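Local coordinates for YciF Bacterial Stress Response Protein (Salmonella enterica subsp. enterica serovar Typhimurium, PDB 4ERU) that is of unknown function but probably takes part in the bacterial stress response, as a ferritin-like helix bundle that binds magnesium ions, at residues D62-S67 and K137-T142. Sequence-based numbering, arbitrary orientation.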
loop_
_atom_site.group_PDB
_atom_site.type_symbol
_atom_site.label_atom_id
_atom_site.label_comp_id
_atom_site.label_asym_id
_atom_site.label_seq_id
_atom_site.Cartn_x
_atom_site.Cartn_y
_atom_site.Cartn_z
ATOM N N ASP A 62 -19.961 5.017 7.881
ATOM C CA ASP A 62 -21.240 5.737 8.049
ATOM C C ASP A 62 -21.422 6.220 9.494
ATOM O O ASP A 62 -21.781 7.373 9.717
ATOM C CB ASP A 62 -22.451 4.912 7.602
ATOM C CG ASP A 62 -22.438 4.623 6.125
ATOM O OD1 ASP A 62 -21.853 5.412 5.340
ATOM O OD2 ASP A 62 -23.010 3.589 5.742
ATOM N N GLN A 63 -21.141 5.341 10.456
ATOM C CA GLN A 63 -21.112 5.711 11.882
ATOM C C GLN A 63 -20.147 6.831 12.245
ATOM O O GLN A 63 -20.483 7.701 13.047
ATOM C CB GLN A 63 -20.810 4.503 12.754
ATOM C CG GLN A 63 -21.887 3.454 12.760
ATOM C CD GLN A 63 -21.491 2.298 13.650
ATOM O OE1 GLN A 63 -21.647 1.144 13.284
ATOM N NE2 GLN A 63 -20.950 2.611 14.828
ATOM N N ILE A 64 -18.937 6.805 11.687
ATOM C CA ILE A 64 -17.984 7.911 11.849
ATOM C C ILE A 64 -18.595 9.235 11.341
ATOM O O ILE A 64 -18.465 10.284 11.991
ATOM C CB ILE A 64 -16.621 7.609 11.140
ATOM C CG1 ILE A 64 -15.815 6.584 11.952
ATOM C CG2 ILE A 64 -15.820 8.888 10.905
ATOM C CD1 ILE A 64 -14.814 5.733 11.133
ATOM N N VAL A 65 -19.248 9.167 10.182
ATOM C CA VAL A 65 -19.863 10.334 9.559
ATOM C C VAL A 65 -21.008 10.888 10.435
ATOM O O VAL A 65 -21.102 12.102 10.629
ATOM C CB VAL A 65 -20.312 10.037 8.108
ATOM C CG1 VAL A 65 -21.082 11.221 7.499
ATOM C CG2 VAL A 65 -19.098 9.716 7.253
ATOM N N GLU A 66 -21.840 10.013 11.000
ATOM C CA GLU A 66 -22.888 10.456 11.934
ATOM C C GLU A 66 -22.366 10.972 13.289
ATOM O O GLU A 66 -23.095 11.672 14.000
ATOM C CB GLU A 66 -23.897 9.342 12.185
ATOM C CG GLU A 66 -24.785 9.020 10.997
ATOM C CD GLU A 66 -25.069 7.509 10.884
ATOM O OE1 GLU A 66 -25.383 7.029 9.754
ATOM O OE2 GLU A 66 -24.951 6.800 11.927
ATOM N N SER A 67 -21.116 10.653 13.642
ATOM C CA SER A 67 -20.611 10.914 15.006
ATOM C C SER A 67 -20.132 12.356 15.225
ATOM O O SER A 67 -19.845 12.758 16.346
ATOM C CB SER A 67 -19.502 9.907 15.396
ATOM O OG SER A 67 -18.181 10.376 15.103
ATOM N N LYS A 137 -11.961 5.297 17.971
ATOM C CA LYS A 137 -12.182 3.880 18.281
ATOM C C LYS A 137 -12.680 3.063 17.079
ATOM O O LYS A 137 -12.250 1.928 16.906
ATOM C CB LYS A 137 -13.019 3.666 19.565
ATOM C CG LYS A 137 -14.522 3.510 19.407
ATOM C CD LYS A 137 -15.234 3.223 20.776
ATOM C CE LYS A 137 -15.174 1.745 21.160
ATOM N NZ LYS A 137 -15.962 0.883 20.186
ATOM N N LEU A 138 -13.565 3.627 16.247
ATOM C CA LEU A 138 -14.000 2.918 15.041
ATOM C C LEU A 138 -12.845 2.679 14.034
ATOM O O LEU A 138 -12.675 1.566 13.505
ATOM C CB LEU A 138 -15.200 3.613 14.379
ATOM C CG LEU A 138 -16.455 3.634 15.267
ATOM C CD1 LEU A 138 -17.387 4.733 14.793
ATOM C CD2 LEU A 138 -17.174 2.252 15.298
ATOM N N LEU A 139 -12.053 3.721 13.801
ATOM C CA LEU A 139 -10.935 3.648 12.863
ATOM C C LEU A 139 -9.910 2.649 13.336
ATOM O O LEU A 139 -9.403 1.864 12.518
ATOM C CB LEU A 139 -10.298 5.019 12.637
ATOM C CG LEU A 139 -11.173 5.993 11.835
ATOM C CD1 LEU A 139 -10.761 7.449 12.120
ATOM C CD2 LEU A 139 -11.226 5.705 10.284
ATOM N N LYS A 140 -9.616 2.651 14.638
ATOM C CA LYS A 140 -8.660 1.708 15.200
ATOM C C LYS A 140 -9.148 0.279 15.050
ATOM O O LYS A 140 -8.343 -0.624 14.820
ATOM C CB LYS A 140 -8.418 1.983 16.682
ATOM C CG LYS A 140 -7.400 3.052 16.961
ATOM C CD LYS A 140 -7.221 3.257 18.501
ATOM C CE LYS A 140 -5.893 3.920 18.803
ATOM N NZ LYS A 140 -5.473 3.852 20.262
ATOM N N GLU A 141 -10.453 0.070 15.208
ATOM C CA GLU A 141 -11.035 -1.254 14.989
ATOM C C GLU A 141 -10.861 -1.757 13.546
ATOM O O GLU A 141 -10.503 -2.902 13.326
ATOM C CB GLU A 141 -12.508 -1.275 15.339
ATOM C CG GLU A 141 -12.813 -1.651 16.755
ATOM C CD GLU A 141 -14.305 -1.915 16.930
ATOM O OE1 GLU A 141 -15.022 -1.036 17.473
ATOM O OE2 GLU A 141 -14.770 -2.991 16.476
ATOM N N THR A 142 -11.145 -0.914 12.568
ATOM C CA THR A 142 -10.935 -1.321 11.181
ATOM C C THR A 142 -9.439 -1.591 10.935
ATOM O O THR A 142 -9.067 -2.572 10.273
ATOM C CB THR A 142 -11.418 -0.245 10.207
ATOM O OG1 THR A 142 -12.851 -0.165 10.258
ATOM C CG2 THR A 142 -10.928 -0.581 8.749
#
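Leu138 reaches across to Ile64 and Gln63, touching Ile64 through both its CD1 methyl and its CB. Leu138 CD1 lies 3.7 Å from Ile64 CG1 and 4.0 Å from Gln63 CB, so it sits against two consecutive residues of helix 41-66. The Leu138 and Ile64 side chains run alongside one another, pointing opposite ways, and Leu138 CB is 3.9 Å from Ile64 CD1. The other methyl, CD2, meets the end of the partly exposed Gln63 side chain, which is extended beyond CG and lies roughly perpendicular to Leu138. Helices 41-66 and 133-159 belong to the bundle of a ferritin-like domain and run antiparallel here; over these short segments the axes come within 10.5 Å at 165°, and no hydrogen bond spans the pair. One residue on, Leu139 meets the end of Ile64: Leu139 CD2 and CG both lie 3.7 Å from Ile64 CD1, with the side chains crosswise. Ile64 CG1 stands anti to the carbonyl carbon (chi1 -75°), and the branch it starts passes Leu138 before ending on Leu139. Phe13 of helix 9-37 and Tyr120, Leu123 and Ala127 of helix 99-130 also pack on Leu139. Farther along, Thr142 OG1 is hydrogen-bonded to Arg60 NH1 of helix 41-66.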